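Local coordinates for putative siderophore-degrading esterase (Eurofung) (Emericella nidulans, PDB 6GUO), which hydrolyses the ester bonds of enterobactin, a siderophore made by enterobacteria, so that its iron can be released inside the fungal cell, at residues F176-P179 with S180-D183; D281-H284 with G285-I288; G294-M297 with F298-L302. All coordinates share one frame; numbering follows the deposited sequence.

How the contacts relate
The three contacts are local, and their chemistry follows their place in an alpha/beta-hydrolase fold. Contact 1 is a mostly buried beta turn at the exit of helix 166-177. Contact 2 is partly buried and lies on the opposite side of the chain's centre from contact 1; there the serine hydroxyl bonds to the glutamate, and serine and aspartate side chains accept backbone N-H groups. Contact 3, largely buried within helix 288-301, relies on backbone bonds and hydrophobic side chains. Contact 2 leads into that same helix, and contacts 1 and 3 both lean on strand 156-164. In the dimer, S286 of contact 2 packs on M297 of contact 3 in the second subunit.

Contact 1. Residues F176-P179 with S180-D183; sequences FTKP and SSFD
This is a type I beta turn, K178 to S181, mostly buried at the point where helix 166-177 gives way to the loop before strand 184-188. Its closing atom is the carbonyl oxygen of K178, the first residue to abandon helical angles. The backbone N of S181 bonds to K178 O at 2.9 Å with an N-H...O angle of 162°, approaching from above the carbonyl plane. In the conformer described, S181 OG donates to the same K178 O at 2.6 Å, but within the plane and on a lone pair. One acceptor therefore takes two donors from different directions. The S181 hydroxyl gets there because chi1 (-62°) swings OG beside its own backbone N. S181 was modelled in two conformers, so the hydroxyl bond may not be permanent. The aliphatic chain of K178 bends at chi3 (82°), which brings its CE to 3.1 Å from S181 OG, the nearest approach of any carbon of that side chain. P179 fills the second position of the turn, where its ring-restricted phi suits a type I turn. The segment belongs to a beta-alpha-beta crossover: strand 156-164, helix 166-177 and strand 184-188, with the two strands parallel neighbours in the central sheet of the alpha/beta-hydrolase fold. The hydroxyl of Y185, at the start of the next strand, is hydrogen-bonded to both P179 O and F182 N. Beyond the turn, F182 packs against L135 and I138 of helix 131-150 and L161 of strand 156-164, while P179 rests on F213 and A216.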
# COMPACT_ATOMS: atom_id res chain seq x y z
N PHE A 176 -4.53 -26.14 -3.39
CA PHE A 176 -4.44 -27.43 -4.09
C PHE A 176 -4.65 -28.64 -3.18
O PHE A 176 -5.13 -29.66 -3.65
CB PHE A 176 -3.12 -27.56 -4.86
CG PHE A 176 -2.92 -26.50 -5.92
CD1 PHE A 176 -3.99 -26.00 -6.68
CD2 PHE A 176 -1.64 -26.00 -6.17
CE1 PHE A 176 -3.78 -25.03 -7.64
CE2 PHE A 176 -1.44 -25.03 -7.14
CZ PHE A 176 -2.51 -24.54 -7.87
N THR A 177 -4.29 -28.52 -1.90
CA THR A 177 -4.40 -29.65 -0.96
C THR A 177 -5.57 -29.56 0.02
O THR A 177 -6.06 -30.60 0.49
CB THR A 177 -3.09 -29.84 -0.16
OG1 THR A 177 -2.86 -28.71 0.68
CG2 THR A 177 -1.91 -30.02 -1.11
N LYS A 178 -6.02 -28.35 0.34
CA LYS A 178 -7.14 -28.14 1.25
C LYS A 178 -7.99 -26.96 0.74
O LYS A 178 -8.06 -25.92 1.39
CB LYS A 178 -6.60 -27.92 2.68
CG LYS A 178 -7.59 -28.23 3.80
CD LYS A 178 -6.91 -28.43 5.15
CE LYS A 178 -6.59 -27.11 5.85
NZ LYS A 178 -5.95 -27.31 7.19
N PRO A 179 -8.64 -27.13 -0.44
CA PRO A 179 -9.32 -26.01 -1.11
C PRO A 179 -10.44 -25.32 -0.32
O PRO A 179 -10.74 -24.15 -0.59
CB PRO A 179 -9.89 -26.64 -2.39
CG PRO A 179 -9.86 -28.11 -2.16
CD PRO A 179 -8.71 -28.36 -1.24
N SER A 180 -11.05 -26.01 0.64
CA SER A 180 -12.07 -25.40 1.52
C SER A 180 -11.51 -24.53 2.65
O SER A 180 -12.29 -23.89 3.36
CB SER A 180 -12.97 -26.48 2.11
OG SER A 180 -13.63 -27.19 1.08
N SER A 181 -10.18 -24.49 2.82
CA SER A 181 -9.52 -23.69 3.87
C SER A 181 -9.96 -22.24 3.88
O SER A 181 -10.25 -21.66 4.93
CB SER A 181 -8.00 -23.70 3.67
OG SER A 181 -7.47 -25.00 3.77
N PHE A 182 -9.97 -21.65 2.68
CA PHE A 182 -10.38 -20.26 2.47
C PHE A 182 -11.28 -20.19 1.25
O PHE A 182 -11.21 -21.05 0.37
CB PHE A 182 -9.15 -19.36 2.27
CG PHE A 182 -8.20 -19.36 3.43
CD1 PHE A 182 -8.33 -18.42 4.45
CD2 PHE A 182 -7.21 -20.32 3.54
CE1 PHE A 182 -7.48 -18.43 5.55
CE2 PHE A 182 -6.35 -20.34 4.63
CZ PHE A 182 -6.48 -19.40 5.64
N ASP A 183 -12.11 -19.15 1.19
CA ASP A 183 -12.98 -18.93 0.02
C ASP A 183 -12.18 -18.38 -1.16
O ASP A 183 -12.43 -18.75 -2.32
CB ASP A 183 -14.10 -17.96 0.38
CG ASP A 183 -15.00 -18.49 1.47
OD1 ASP A 183 -15.57 -19.58 1.27
OD2 ASP A 183 -15.11 -17.84 2.53

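Contact 2. Residues D281-H284 with G285-I288; sequences DEDH and GSVI
The S286 side chain lies against E282 and D283, its OG lodged between the carboxylate of one and the backbone of the other. That hydroxyl donates to E282 OE1 at 2.8 Å, on the anti lone pair of the carboxylate oxygen, and accepts from D283 N, also at 2.8 Å. A bend at chi2 (-71°) turns the E282 carboxylate back to S286 OG. The backbone itself sets E282 CB 3.7 Å from V287 CB. D283 OD1 takes the N-H of S286 at 2.8 Å, almost straight at 174°, from the syn side though well out of the carboxylate plane. A weaker bond from G285 N reaches the same oxygen. The side chain of each residue, D283 and S286, thus accepts the backbone N-H of the other, the reciprocal pattern of a capping box, placed at a helical turn just ahead of helix 288-301; V287 N adds a bond to D283 O at 3.0 Å. H284 follows D283 and its side chain points out of the turn, in the loop after the last strand of the sheet, where alpha/beta-hydrolases carry the histidine of their catalytic triad. Its ND1 is hydrogen-bonded to E228 and its side chain touches S165 of a probable nucleophile elbow, consistent with that role. Across the dimer interface, E282 packs on Y279 of the second subunit and S286 on M297 of the second subunit.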
# COMPACT_ATOMS: atom_id res chain seq x y z
N ASP A 281 6.01 -2.81 -15.10
CA ASP A 281 7.16 -2.08 -14.54
C ASP A 281 7.44 -2.32 -13.06
O ASP A 281 8.28 -1.63 -12.47
CB ASP A 281 7.03 -0.56 -14.79
CG ASP A 281 6.61 -0.22 -16.20
OD1 ASP A 281 7.09 -0.86 -17.16
OD2 ASP A 281 5.79 0.71 -16.35
N GLU A 282 6.78 -3.31 -12.45
CA GLU A 282 7.02 -3.64 -11.05
C GLU A 282 7.96 -4.84 -10.96
O GLU A 282 7.91 -5.74 -11.80
CB GLU A 282 5.72 -3.94 -10.31
CG GLU A 282 4.64 -2.87 -10.42
CD GLU A 282 4.93 -1.58 -9.66
OE1 GLU A 282 6.01 -1.42 -9.05
OE2 GLU A 282 4.04 -0.70 -9.68
N ASP A 283 8.81 -4.83 -9.94
CA ASP A 283 9.74 -5.93 -9.66
C ASP A 283 9.22 -6.72 -8.45
O ASP A 283 8.12 -6.47 -7.96
CB ASP A 283 11.17 -5.39 -9.47
CG ASP A 283 11.29 -4.32 -8.38
OD1 ASP A 283 10.87 -4.57 -7.24
OD2 ASP A 283 11.82 -3.23 -8.68
N HIS A 284 10.01 -7.69 -7.98
CA HIS A 284 9.57 -8.62 -6.92
C HIS A 284 9.18 -7.91 -5.62
O HIS A 284 8.22 -8.31 -4.95
CB HIS A 284 10.66 -9.66 -6.67
CG HIS A 284 10.23 -10.83 -5.84
ND1 HIS A 284 9.22 -11.68 -6.22
CD2 HIS A 284 10.70 -11.30 -4.66
CE1 HIS A 284 9.08 -12.63 -5.30
NE2 HIS A 284 9.97 -12.42 -4.35
N GLY A 285 9.91 -6.85 -5.28
CA GLY A 285 9.62 -6.02 -4.10
C GLY A 285 8.56 -4.97 -4.35
O GLY A 285 7.62 -4.84 -3.57
N SER A 286 8.71 -4.20 -5.43
CA SER A 286 7.80 -3.08 -5.71
C SER A 286 6.37 -3.53 -6.03
O SER A 286 5.44 -2.75 -5.86
CB SER A 286 8.34 -2.18 -6.83
OG SER A 286 8.23 -2.79 -8.10
N VAL A 287 6.19 -4.77 -6.47
CA VAL A 287 4.85 -5.28 -6.79
C VAL A 287 3.98 -5.58 -5.55
O VAL A 287 2.77 -5.70 -5.68
CB VAL A 287 4.91 -6.51 -7.72
CG1 VAL A 287 5.31 -7.77 -6.95
CG2 VAL A 287 3.60 -6.72 -8.46
N ILE A 288 4.59 -5.70 -4.37
CA ILE A 288 3.86 -6.13 -3.16
C ILE A 288 2.68 -5.20 -2.86
O ILE A 288 1.55 -5.67 -2.72
CB ILE A 288 4.79 -6.25 -1.93
CG1 ILE A 288 5.76 -7.42 -2.13
CG2 ILE A 288 3.98 -6.46 -0.65
CD1 ILE A 288 6.86 -7.54 -1.10

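Contact 3. Residues G294-M297 with F298-L302; sequences GGIM and FLSNL
N301 leans back over M297, one helical turn earlier, and every heavy atom from its CB outward comes near the same carbonyl oxygen. CB lies 3.4 Å from M297 O. The next atom, CG, is closer still, 3.0 Å from M297 O, and OD1 and ND2 flank it, so the carbonyl oxygen stands over the flat face of the amide. This is contact without a side-chain hydrogen bond: chi1 places CG beside its own backbone N, near M297 O, and chi2 (-22°) presents the amide face to that oxygen. N301 OD1 is hydrogen-bonded to the guanidinium of R74 in helix 60-77. M297 O is bonded by the backbone N of N301, at 2.9 Å and a bent 147°. The bonds just before it are straighter. S300 N reaches I296 O at 2.9 Å with an angle of 166°, and F298 N meets G294 O equally closely. The F298 ring leads away from residues 294-297, keeping G295 O at its edge, near its plane. The ring then packs on V184 and L186 of strand 184-188, while L299 touches A160 of strand 156-164. On another side, I296 meets L71 and M297 meets T70, both of helix 60-77. The i to i+4 bonds are those of any alpha-helix; its placing, as the C-terminal helix that follows the last strand and lies against the central sheet, is what fits the alpha/beta-hydrolase fold.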
# COMPACT_ATOMS: atom_id res chain seq x y z
N GLY A 294 -4.53 -4.52 -4.93
CA GLY A 294 -5.35 -5.15 -5.97
C GLY A 294 -6.12 -6.37 -5.50
O GLY A 294 -7.28 -6.56 -5.87
N GLY A 295 -5.47 -7.20 -4.69
CA GLY A 295 -6.12 -8.36 -4.08
C GLY A 295 -7.25 -7.98 -3.14
O GLY A 295 -8.31 -8.62 -3.15
N ILE A 296 -7.04 -6.93 -2.35
CA ILE A 296 -8.07 -6.40 -1.45
C ILE A 296 -9.28 -5.90 -2.26
O ILE A 296 -10.42 -6.22 -1.92
CB ILE A 296 -7.53 -5.26 -0.54
CG1 ILE A 296 -6.42 -5.75 0.41
CG2 ILE A 296 -8.64 -4.62 0.29
CD1 ILE A 296 -6.84 -6.75 1.47
N MET A 297 -9.02 -5.14 -3.33
CA MET A 297 -10.10 -4.66 -4.20
C MET A 297 -10.84 -5.81 -4.88
O MET A 297 -12.07 -5.80 -4.95
CB MET A 297 -9.56 -3.70 -5.27
CG MET A 297 -8.97 -2.39 -4.75
SD MET A 297 -10.06 -1.40 -3.71
CE MET A 297 -9.69 -2.03 -2.08
N PHE A 298 -10.08 -6.79 -5.37
CA PHE A 298 -10.64 -8.00 -5.97
C PHE A 298 -11.57 -8.71 -4.99
O PHE A 298 -12.69 -9.06 -5.34
CB PHE A 298 -9.49 -8.92 -6.42
CG PHE A 298 -9.94 -10.27 -6.93
CD1 PHE A 298 -10.27 -10.45 -8.27
CD2 PHE A 298 -9.96 -11.37 -6.09
CE1 PHE A 298 -10.66 -11.70 -8.74
CE2 PHE A 298 -10.35 -12.62 -6.55
CZ PHE A 298 -10.69 -12.79 -7.88
N LEU A 299 -11.10 -8.87 -3.75
CA LEU A 299 -11.89 -9.49 -2.68
C LEU A 299 -13.19 -8.72 -2.41
O LEU A 299 -14.26 -9.32 -2.38
CB LEU A 299 -11.05 -9.61 -1.41
CG LEU A 299 -11.68 -10.19 -0.14
CD1 LEU A 299 -12.22 -11.59 -0.37
CD2 LEU A 299 -10.63 -10.19 0.97
N SER A 300 -13.08 -7.40 -2.24
CA SER A 300 -14.25 -6.56 -1.97
C SER A 300 -15.25 -6.53 -3.14
O SER A 300 -16.45 -6.42 -2.91
CB SER A 300 -13.82 -5.14 -1.61
OG SER A 300 -13.04 -5.15 -0.41
N ASN A 301 -14.76 -6.67 -4.37
CA ASN A 301 -15.62 -6.71 -5.56
C ASN A 301 -16.45 -8.00 -5.71
O ASN A 301 -17.43 -8.01 -6.45
CB ASN A 301 -14.81 -6.49 -6.85
CG ASN A 301 -14.23 -5.09 -6.95
OD1 ASN A 301 -14.72 -4.15 -6.31
ND2 ASN A 301 -13.18 -4.94 -7.74
N LEU A 302 -16.05 -9.06 -5.01
CA LEU A 302 -16.82 -10.32 -5.01
C LEU A 302 -18.15 -10.24 -4.26
O LEU A 302 -19.01 -11.09 -4.47
CB LEU A 302 -15.98 -11.46 -4.41
CG LEU A 302 -14.70 -11.86 -5.14
CD1 LEU A 302 -13.87 -12.80 -4.28
CD2 LEU A 302 -15.00 -12.50 -6.49